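PDB 6XG7: thin, isoform D from Drosophila melanogaster, which probably acts as a zinc-binding RING-type protein in ubiquitin transfer, this chain being its NHL repeat region, a six-bladed beta-propeller. Local coordinates for residues Y112-Q117 with N140-V145; Y191-N196 with V239-Q244; E279-E284 with R299-V304. One frame throughout, in Å; residues are numbered along the deposited sequence. Where two conformers were deposited one is given.

Overall arrangement
The three contacts are spread round one six-bladed propeller, their centres 20 to 21 Å apart. Interaction 1 joins a hairpin turn of one blade to the head of the next blade's inner strand, interaction 2 sets two inner strands side by side, and interaction 3 lies inside the last blade, which strand 33-36 completes. Interactions 2 and 3 fall on opposite sides of the chain's centre, yet a polar chain connects all three: Trp143 NE1 probably bonds to Tyr191 OH at 3.2 Å, and Tyr191 OH probably to Glu284 OE1 at 2.8 Å. Packing adds to the first link, where Ile192 CG2 lies 3.7 Å from Val145 N. A tetraethylene glycol, probably from the crystallisation liquor, lies about 3 Å from the Asp243 side chain of interaction 2.

Interaction 1 of 3, residues Y112-Q117 with N140-V145; sequences YNHRIQ and NYPWGV
His114 and Tyr141 meet as an edge-to-face pair, the imidazole presenting its CE1 corner to one face of the phenol ring. The two side chains run side by side and point the same way, with ring planes 66° apart and centroids 4.6 Å from each other. His114 CE1 sits toward the rim of that face rather than over its middle, 3.4 Å from Tyr141 CD1. The neighbouring corner of the imidazole does a different job: Tyr141 N donates to His114 ND1 over 3.0 Å at 155°, nearly in the ring plane. Because ND1 acts as acceptor here, a neutral imidazole would probably carry its proton on NE2. CG is anti to the carbonyl carbon, beside the backbone N (chi1 -54°), and from there the ring reaches segment 140-145. An alanine at His114 would probably leave Tyr141 N without this acceptor and open a gap against the Tyr141 face, setting that ring freer to turn.

Tyr112 approaches the same phenol from its rim, edge to edge, CD1 lying 3.9 Å from Tyr141 CE1. Pro142 packs against the backbone of the turn, its CD 3.7 Å from His114 CA and its CG 3.8 Å from Arg115 N. The proline CB then reaches Ile116 CD1 at 4.1 Å, the two side chains sliding past each other in opposite directions; Val155 packs on both of them. Arg115 turns elsewhere, to a salt bridge with Asp110.

The contact joins two blades of an NHL beta-propeller: the turn between strands 106-110 and 115-119 docks, through its histidine, on the residues that lead into the inner strand of the following blade.

Interaction 2 of 3, residues Y191-N196 with V239-Q244; sequences YIAVSN and VAVDDQ
Adjacent blades of the beta-propeller bring their inner strands together where Ala193 faces Ala240 and Val241. Strands 191-194 and 239-241 run parallel, 9° apart in direction and 5.6 Å between axes at closest approach. Each pairs with the second strand of its own blade, as between Ala193 and Ile201 or Ala240 and Phe248; between the two inner strands the seam is packed largely with small apolar side chains.

Val241 is wedged into this seam. Its CG1 stands between its own backbone N and carbonyl carbon (chi1 67°), a torsion that carries the methyl to 4.0 Å from Ala193 CB and 3.6 Å from Val194 O. The other methyl, CG2, is anti to the backbone N and meets Ser195 CB at 4.1 Å. Farther up the strands, Val239 CG2 lies over the backbone at Ile192 N, 3.5 Å away, in the conformer given; a second one was deposited, so this detail is less certain. The hydroxyl of Tyr191 leads away from the seam, to Glu284.

Beyond the strands the seam turns polar. A water accepts from Asn196 N at 2.8 Å and donates to Asp242 O at 2.7 Å, tying the two loops together. Asp242 OD1 takes the amide of Gln244 in an Asx turn, while its OD2 bonds to Tyr25 OH. Next to it, Asn196 ND2 donates to Asp243 O over 2.9 Å at 158°, in the plane of that carbonyl and on one of its lone pairs.

Interaction 3 of 3, residues E279-E284 with R299-V304; sequences EFKGLE and RENHRV
Gly282 and Glu300 bring the two backbones to 4.9 Å between CA atoms inside the last blade of the beta-propeller, where the approach to its inner strand crosses the turn between strands 294-298 and 303-306. Arg299 N donates to Gly282 O at 2.8 Å, from above the carbonyl plane. The turn closes with His302 N on Arg299 O, and His302 and Arg303 form a G1 beta bulge opposite Asp298, whose OD1 also accepts from the amides of Lys281 and Gly282.

Lys281 crosses Asn301 at about a right angle, its CB 3.7 Å from Asn301 ND2, which itself bonds to Asp298. On the other flank Arg299, bent at chi3 (63°), holds two carboxylates. NH2 bonds Glu300 OE2 at 2.8 Å in the guanidinium plane. NH1 forms a salt bridge with Glu284 OE2 at 3.0 Å, on the anti side and tilted 31° out of the carboxylate plane; the other oxygen, OE1, takes Tyr191 OH. Arg49 and Arg237 share OE2, probably stabilising its negative charge. A water bridges the segments, accepting from Arg299 NH1 at 2.8 Å and donating to Leu283 O at 2.9 Å.

Interaction 1 of 3, residues Y112-Q117 with N140-V145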
loop_
_atom_site.group_PDB
_atom_site.type_symbol
_atom_site.label_atom_id
_atom_site.label_comp_id
_atom_site.label_asym_id
_atom_site.label_seq_id
_atom_site.Cartn_x
_atom_site.Cartn_y
_atom_site.Cartn_z
ATOM N N TYR A 112 1.667 9.388 -12.224
ATOM C CA TYR A 112 1.654 10.567 -13.098
ATOM C C TYR A 112 1.254 10.244 -14.534
ATOM O O TYR A 112 1.068 11.168 -15.337
ATOM C CB TYR A 112 2.998 11.292 -13.069
ATOM C CG TYR A 112 3.277 12.159 -11.851
ATOM C CD1 TYR A 112 2.273 12.849 -11.162
ATOM C CD2 TYR A 112 4.583 12.320 -11.421
ATOM C CE1 TYR A 112 2.581 13.662 -10.053
ATOM C CE2 TYR A 112 4.895 13.114 -10.341
ATOM C CZ TYR A 112 3.901 13.775 -9.659
ATOM O OH TYR A 112 4.278 14.557 -8.600
ATOM N N ASN A 113 1.078 8.972 -14.870
ATOM C CA ASN A 113 0.418 8.599 -16.107
ATOM C C ASN A 113 -1.060 8.288 -15.910
ATOM O O ASN A 113 -1.742 7.951 -16.879
ATOM C CB ASN A 113 1.129 7.412 -16.752
ATOM C CG ASN A 113 2.495 7.783 -17.280
ATOM O OD1 ASN A 113 2.686 8.859 -17.874
ATOM N ND2 ASN A 113 3.455 6.902 -17.083
ATOM N N HIS A 114 -1.562 8.380 -14.681
ATOM C CA HIS A 114 -2.988 8.226 -14.399
ATOM C C HIS A 114 -3.535 6.942 -15.005
ATOM O O HIS A 114 -4.588 6.917 -15.654
ATOM C CB HIS A 114 -3.770 9.459 -14.832
ATOM C CG HIS A 114 -3.226 10.707 -14.229
ATOM N ND1 HIS A 114 -3.602 11.161 -12.983
ATOM C CD2 HIS A 114 -2.286 11.571 -14.683
ATOM C CE1 HIS A 114 -2.930 12.264 -12.706
ATOM N NE2 HIS A 114 -2.128 12.534 -13.723
ATOM N N ARG A 115 -2.844 5.840 -14.725
ATOM C CA ARG A 115 -3.227 4.542 -15.258
ATOM C C ARG A 115 -2.723 3.452 -14.322
ATOM O O ARG A 115 -1.860 3.678 -13.471
ATOM C CB ARG A 115 -2.666 4.331 -16.676
ATOM C CG ARG A 115 -1.155 4.230 -16.694
ATOM C CD ARG A 115 -0.575 4.152 -18.101
ATOM N NE ARG A 115 0.889 4.152 -18.090
ATOM C CZ ARG A 115 1.654 4.060 -19.173
ATOM N NH1 ARG A 115 1.105 3.897 -20.367
ATOM N NH2 ARG A 115 2.976 4.120 -19.047
ATOM N N ILE A 116 -3.262 2.256 -14.527
ATOM C CA ILE A 116 -2.796 1.023 -13.905
ATOM C C ILE A 116 -2.102 0.190 -14.972
ATOM O O ILE A 116 -2.579 0.116 -16.114
ATOM C CB ILE A 116 -3.985 0.224 -13.325
ATOM C CG1 ILE A 116 -4.821 1.060 -12.346
ATOM C CG2 ILE A 116 -3.482 -1.066 -12.669
ATOM C CD1 ILE A 116 -4.056 1.680 -11.228
ATOM N N GLN A 117 -1.011 -0.474 -14.593
ATOM C CA GLN A 117 -0.362 -1.445 -15.465
ATOM C C GLN A 117 -0.319 -2.813 -14.794
ATOM O O GLN A 117 -0.130 -2.923 -13.580
ATOM C CB GLN A 117 1.051 -1.008 -15.874
ATOM C CG GLN A 117 1.075 0.258 -16.690
ATOM C CD GLN A 117 2.426 0.515 -17.310
ATOM O OE1 GLN A 117 2.938 -0.297 -18.076
ATOM N NE2 GLN A 117 3.026 1.636 -16.958
ATOM N N ASN A 140 -7.491 10.445 -11.286
ATOM C CA ASN A 140 -6.665 11.607 -10.966
ATOM C C ASN A 140 -5.742 11.171 -9.838
ATOM O O ASN A 140 -6.091 11.267 -8.661
ATOM C CB ASN A 140 -7.490 12.833 -10.589
ATOM C CG ASN A 140 -7.967 13.608 -11.795
ATOM O OD1 ASN A 140 -7.174 14.018 -12.635
ATOM N ND2 ASN A 140 -9.270 13.840 -11.867
ATOM N N TYR A 141 -4.566 10.692 -10.227
ATOM C CA TYR A 141 -3.483 10.262 -9.348
ATOM C C TYR A 141 -3.849 8.960 -8.648
ATOM O O TYR A 141 -4.095 8.936 -7.433
ATOM C CB TYR A 141 -3.081 11.336 -8.330
ATOM C CG TYR A 141 -2.791 12.652 -8.991
ATOM C CD1 TYR A 141 -1.565 12.916 -9.619
ATOM C CD2 TYR A 141 -3.750 13.644 -9.017
ATOM C CE1 TYR A 141 -1.319 14.132 -10.247
ATOM C CE2 TYR A 141 -3.525 14.847 -9.652
ATOM C CZ TYR A 141 -2.318 15.092 -10.254
ATOM O OH TYR A 141 -2.138 16.305 -10.864
ATOM N N PRO A 142 -3.893 7.851 -9.379
ATOM C CA PRO A 142 -4.061 6.561 -8.707
ATOM C C PRO A 142 -2.867 6.310 -7.806
ATOM O O PRO A 142 -1.720 6.553 -8.183
ATOM C CB PRO A 142 -4.115 5.565 -9.866
ATOM C CG PRO A 142 -3.267 6.187 -10.926
ATOM C CD PRO A 142 -3.495 7.684 -10.790
ATOM N N TRP A 143 -3.147 5.831 -6.600
ATOM C CA TRP A 143 -2.124 5.721 -5.573
ATOM C C TRP A 143 -2.031 4.272 -5.097
ATOM O O TRP A 143 -1.338 3.462 -5.715
ATOM C CB TRP A 143 -2.367 6.730 -4.445
ATOM C CG TRP A 143 -1.106 7.032 -3.666
ATOM C CD1 TRP A 143 -0.477 6.213 -2.768
ATOM C CD2 TRP A 143 -0.306 8.214 -3.747
ATOM N NE1 TRP A 143 0.655 6.811 -2.287
ATOM C CE2 TRP A 143 0.786 8.037 -2.866
ATOM C CE3 TRP A 143 -0.399 9.399 -4.472
ATOM C CZ2 TRP A 143 1.774 9.001 -2.687
ATOM C CZ3 TRP A 143 0.589 10.370 -4.285
ATOM C CH2 TRP A 143 1.648 10.164 -3.392
ATOM N N GLY A 144 -2.737 3.901 -4.036
ATOM C CA GLY A 144 -2.719 2.520 -3.604
ATOM C C GLY A 144 -3.493 1.617 -4.549
ATOM O O GLY A 144 -4.479 2.019 -5.180
ATOM N N VAL A 145 -3.053 0.364 -4.616
ATOM C CA VAL A 145 -3.714 -0.667 -5.405
ATOM C C VAL A 145 -3.598 -1.991 -4.661
ATOM O O VAL A 145 -2.591 -2.276 -4.009
ATOM C CB VAL A 145 -3.139 -0.719 -6.842
ATOM C CG1 VAL A 145 -1.669 -1.104 -6.842
ATOM C CG2 VAL A 145 -3.968 -1.636 -7.715
#

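Interaction 2 of 3, residues Y191-N196 with V239-Q244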
loop_
_atom_site.group_PDB
_atom_site.type_symbol
_atom_site.label_atom_id
_atom_site.label_comp_id
_atom_site.label_asym_id
_atom_site.label_seq_id
_atom_site.Cartn_x
_atom_site.Cartn_y
_atom_site.Cartn_z
ATOM N N TYR A 191 -3.826 4.590 0.505
ATOM C CA TYR A 191 -3.560 3.168 0.395
ATOM C C TYR A 191 -4.785 2.341 0.758
ATOM O O TYR A 191 -5.776 2.840 1.307
ATOM C CB TYR A 191 -2.335 2.789 1.238
ATOM C CG TYR A 191 -1.029 3.340 0.710
ATOM C CD1 TYR A 191 -0.302 2.651 -0.250
ATOM C CD2 TYR A 191 -0.504 4.546 1.181
ATOM C CE1 TYR A 191 0.903 3.141 -0.729
ATOM C CE2 TYR A 191 0.707 5.047 0.699
ATOM C CZ TYR A 191 1.405 4.334 -0.252
ATOM O OH TYR A 191 2.611 4.793 -0.747
ATOM N N ILE A 192 -4.707 1.054 0.413
ATOM C CA ILE A 192 -5.875 0.186 0.418
ATOM C C ILE A 192 -5.455 -1.261 0.626
ATOM O O ILE A 192 -4.384 -1.698 0.197
ATOM C CB ILE A 192 -6.677 0.388 -0.899
ATOM C CG1 ILE A 192 -8.009 -0.357 -0.905
ATOM C CG2 ILE A 192 -5.820 0.008 -2.120
ATOM C CD1 ILE A 192 -8.906 0.158 -2.033
ATOM N N ALA A 193 -6.340 -2.027 1.257
ATOM C CA ALA A 193 -6.158 -3.456 1.458
ATOM C C ALA A 193 -7.537 -4.097 1.434
ATOM O O ALA A 193 -8.534 -3.456 1.755
ATOM C CB ALA A 193 -5.461 -3.758 2.786
ATOM N N VAL A 194 -7.599 -5.357 1.038
ATOM C CA VAL A 194 -8.849 -6.108 1.022
ATOM C C VAL A 194 -8.646 -7.396 1.813
ATOM O O VAL A 194 -7.714 -8.160 1.541
ATOM C CB VAL A 194 -9.332 -6.409 -0.410
ATOM C CG1 VAL A 194 -10.621 -7.213 -0.378
ATOM C CG2 VAL A 194 -9.577 -5.128 -1.168
ATOM N N SER A 195 -9.521 -7.631 2.786
ATOM C CA SER A 195 -9.413 -8.771 3.682
ATOM C C SER A 195 -10.021 -10.037 3.063
ATOM O O SER A 195 -10.774 -9.989 2.085
ATOM C CB SER A 195 -10.143 -8.467 4.988
ATOM O OG SER A 195 -11.532 -8.373 4.751
ATOM N N ASN A 196 -9.712 -11.185 3.682
ATOM C CA ASN A 196 -10.354 -12.449 3.318
ATOM C C ASN A 196 -11.858 -12.414 3.551
ATOM O O ASN A 196 -12.604 -13.190 2.934
ATOM C CB ASN A 196 -9.756 -13.594 4.142
ATOM C CG ASN A 196 -8.513 -14.165 3.517
ATOM O OD1 ASN A 196 -8.404 -14.242 2.295
ATOM N ND2 ASN A 196 -7.568 -14.580 4.348
ATOM N N VAL A 239 -1.578 0.774 4.431
ATOM C CA VAL A 239 -2.399 -0.156 5.190
ATOM C C VAL A 239 -2.198 -1.558 4.634
ATOM O O VAL A 239 -1.988 -1.754 3.434
ATOM C CB VAL A 239 -3.903 0.193 5.215
ATOM C CG1 VAL A 239 -4.163 1.447 5.989
ATOM C CG2 VAL A 239 -4.482 0.287 3.812
ATOM N N ALA A 240 -2.273 -2.544 5.526
ATOM C CA ALA A 240 -2.193 -3.938 5.125
ATOM C C ALA A 240 -3.075 -4.750 6.054
ATOM O O ALA A 240 -3.442 -4.303 7.145
ATOM C CB ALA A 240 -0.757 -4.469 5.191
ATOM N N VAL A 241 -3.418 -5.951 5.616
ATOM C CA VAL A 241 -4.234 -6.866 6.401
ATOM C C VAL A 241 -3.632 -8.258 6.276
ATOM O O VAL A 241 -3.183 -8.647 5.194
ATOM C CB VAL A 241 -5.708 -6.809 5.927
ATOM C CG1 VAL A 241 -5.872 -7.354 4.505
ATOM C CG2 VAL A 241 -6.624 -7.516 6.902
ATOM N N ASP A 242 -3.606 -9.015 7.385
ATOM C CA ASP A 242 -3.124 -10.390 7.343
ATOM C C ASP A 242 -4.291 -11.347 7.091
ATOM O O ASP A 242 -5.434 -10.939 6.892
ATOM C CB ASP A 242 -2.271 -10.744 8.561
ATOM C CG ASP A 242 -3.066 -11.106 9.790
ATOM O OD1 ASP A 242 -4.317 -11.128 9.785
ATOM O OD2 ASP A 242 -2.399 -11.382 10.813
ATOM N N ASP A 243 -3.994 -12.640 7.058
ATOM C CA ASP A 243 -5.000 -13.614 6.650
ATOM C C ASP A 243 -6.145 -13.756 7.638
ATOM O O ASP A 243 -7.209 -14.237 7.254
ATOM C CB ASP A 243 -4.349 -14.972 6.417
ATOM C CG ASP A 243 -3.601 -15.028 5.103
ATOM O OD1 ASP A 243 -4.029 -14.357 4.137
ATOM O OD2 ASP A 243 -2.579 -15.729 5.036
ATOM N N GLN A 244 -5.964 -13.348 8.886
ATOM C CA GLN A 244 -7.031 -13.398 9.872
ATOM C C GLN A 244 -7.730 -12.067 10.061
ATOM O O GLN A 244 -8.684 -11.988 10.839
ATOM C CB GLN A 244 -6.492 -13.881 11.211
ATOM C CG GLN A 244 -6.014 -15.318 11.141
ATOM C CD GLN A 244 -5.431 -15.781 12.439
ATOM O OE1 GLN A 244 -4.244 -15.593 12.698
ATOM N NE2 GLN A 244 -6.262 -16.369 13.284
HETATM O O HOH W 1 -2.096 -3.866 1.373
HETATM O O HOH W 2 -7.952 -10.975 5.825
#

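Interaction 3 of 3, residues E279-E284 with R299-V304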
loop_
_atom_site.group_PDB
_atom_site.type_symbol
_atom_site.label_atom_id
_atom_site.label_comp_id
_atom_site.label_asym_id
_atom_site.label_seq_id
_atom_site.Cartn_x
_atom_site.Cartn_y
_atom_site.Cartn_z
ATOM N N GLU A 279 13.370 3.497 13.716
ATOM C CA GLU A 279 12.814 4.835 13.661
ATOM C C GLU A 279 12.410 5.131 12.221
ATOM O O GLU A 279 12.882 4.489 11.279
ATOM C CB GLU A 279 13.835 5.867 14.146
ATOM C CG GLU A 279 14.337 5.594 15.540
ATOM C CD GLU A 279 15.420 6.566 15.990
ATOM O OE1 GLU A 279 15.475 6.856 17.202
ATOM O OE2 GLU A 279 16.225 7.032 15.147
ATOM N N PHE A 280 11.543 6.125 12.060
ATOM C CA PHE A 280 10.972 6.452 10.764
ATOM C C PHE A 280 10.933 7.964 10.576
ATOM O O PHE A 280 10.798 8.714 11.543
ATOM C CB PHE A 280 9.520 5.988 10.667
ATOM C CG PHE A 280 9.302 4.540 11.010
ATOM C CD1 PHE A 280 9.945 3.532 10.313
ATOM C CD2 PHE A 280 8.404 4.189 11.995
ATOM C CE1 PHE A 280 9.709 2.209 10.604
ATOM C CE2 PHE A 280 8.172 2.870 12.294
ATOM C CZ PHE A 280 8.820 1.877 11.591
ATOM N N LYS A 281 10.977 8.411 9.315
ATOM C CA LYS A 281 10.766 9.830 9.029
ATOM C C LYS A 281 9.647 10.153 8.051
ATOM O O LYS A 281 9.149 11.287 8.069
ATOM C CB LYS A 281 12.059 10.499 8.534
ATOM C CG LYS A 281 13.027 10.795 9.664
ATOM C CD LYS A 281 14.186 11.656 9.240
ATOM C CE LYS A 281 15.083 11.960 10.416
ATOM N NZ LYS A 281 16.216 12.831 10.032
ATOM N N GLY A 282 9.282 9.250 7.166
ATOM C CA GLY A 282 8.181 9.523 6.259
ATOM C C GLY A 282 7.581 8.248 5.702
ATOM O O GLY A 282 7.921 7.821 4.600
ATOM N N LEU A 283 6.677 7.632 6.459
ATOM C CA LEU A 283 6.161 6.319 6.100
ATOM C C LEU A 283 5.252 6.370 4.881
ATOM O O LEU A 283 4.448 7.296 4.712
ATOM C CB LEU A 283 5.348 5.761 7.261
ATOM C CG LEU A 283 6.142 5.393 8.511
ATOM C CD1 LEU A 283 5.220 4.915 9.631
ATOM C CD2 LEU A 283 7.202 4.348 8.190
ATOM N N GLU A 284 5.353 5.327 4.054
ATOM C CA GLU A 284 4.486 5.133 2.901
ATOM C C GLU A 284 3.829 3.761 3.011
ATOM O O GLU A 284 3.008 3.545 3.903
ATOM C CB GLU A 284 5.296 5.330 1.619
ATOM C CG GLU A 284 5.678 6.778 1.362
ATOM C CD GLU A 284 4.538 7.611 0.788
ATOM O OE1 GLU A 284 3.415 7.100 0.585
ATOM O OE2 GLU A 284 4.772 8.809 0.522
ATOM N N ARG A 299 10.013 6.438 3.362
ATOM C CA ARG A 299 10.356 7.144 2.128
ATOM C C ARG A 299 11.476 8.159 2.342
ATOM O O ARG A 299 12.375 8.282 1.517
ATOM C CB ARG A 299 9.117 7.861 1.583
ATOM C CG ARG A 299 9.309 8.587 0.241
ATOM C CD ARG A 299 8.297 9.741 0.049
ATOM N NE ARG A 299 8.507 10.771 1.073
ATOM C CZ ARG A 299 7.716 10.993 2.127
ATOM N NH1 ARG A 299 6.595 10.311 2.306
ATOM N NH2 ARG A 299 8.050 11.922 3.013
ATOM N N GLU A 300 11.404 8.926 3.423
ATOM C CA GLU A 300 12.354 10.007 3.669
ATOM C C GLU A 300 13.763 9.488 3.963
ATOM O O GLU A 300 14.752 10.190 3.709
ATOM C CB GLU A 300 11.788 10.841 4.817
ATOM C CG GLU A 300 12.148 12.288 4.856
ATOM C CD GLU A 300 11.744 13.078 3.614
ATOM O OE1 GLU A 300 12.596 13.845 3.156
ATOM O OE2 GLU A 300 10.598 12.959 3.111
ATOM N N ASN A 301 13.887 8.269 4.483
ATOM C CA ASN A 301 15.174 7.618 4.682
ATOM C C ASN A 301 15.518 6.641 3.563
ATOM O O ASN A 301 16.519 5.922 3.657
ATOM C CB ASN A 301 15.186 6.898 6.028
ATOM C CG ASN A 301 15.197 7.853 7.192
ATOM O OD1 ASN A 301 15.983 8.805 7.212
ATOM N ND2 ASN A 301 14.313 7.625 8.163
ATOM N N HIS A 302 14.711 6.603 2.505
ATOM C CA HIS A 302 15.002 5.828 1.300
ATOM C C HIS A 302 15.237 4.361 1.622
ATOM O O HIS A 302 16.141 3.728 1.072
ATOM C CB HIS A 302 16.202 6.403 0.554
ATOM C CG HIS A 302 16.055 7.843 0.217
ATOM N ND1 HIS A 302 15.305 8.284 -0.848
ATOM C CD2 HIS A 302 16.567 8.946 0.807
ATOM C CE1 HIS A 302 15.366 9.604 -0.902
ATOM N NE2 HIS A 302 16.127 10.028 0.092
ATOM N N ARG A 303 14.422 3.804 2.516
ATOM C CA ARG A 303 14.689 2.446 2.965
ATOM C C ARG A 303 13.389 1.710 3.248
ATOM O O ARG A 303 12.325 2.309 3.415
ATOM C CB ARG A 303 15.582 2.407 4.212
ATOM C CG ARG A 303 14.922 3.009 5.452
ATOM C CD ARG A 303 15.852 2.953 6.672
ATOM N NE ARG A 303 15.277 3.706 7.781
ATOM C CZ ARG A 303 15.869 3.853 8.967
ATOM N NH1 ARG A 303 17.025 3.254 9.214
ATOM N NH2 ARG A 303 15.316 4.585 9.910
ATOM N N VAL A 304 13.512 0.389 3.289
ATOM C CA VAL A 304 12.481 -0.522 3.752
ATOM C C VAL A 304 13.032 -1.200 4.994
ATOM O O VAL A 304 14.175 -1.664 4.995
ATOM C CB VAL A 304 12.127 -1.564 2.677
ATOM C CG1 VAL A 304 11.224 -2.639 3.280
ATOM C CG2 VAL A 304 11.468 -0.868 1.477
HETATM O O HOH W 3 5.011 10.168 4.551
#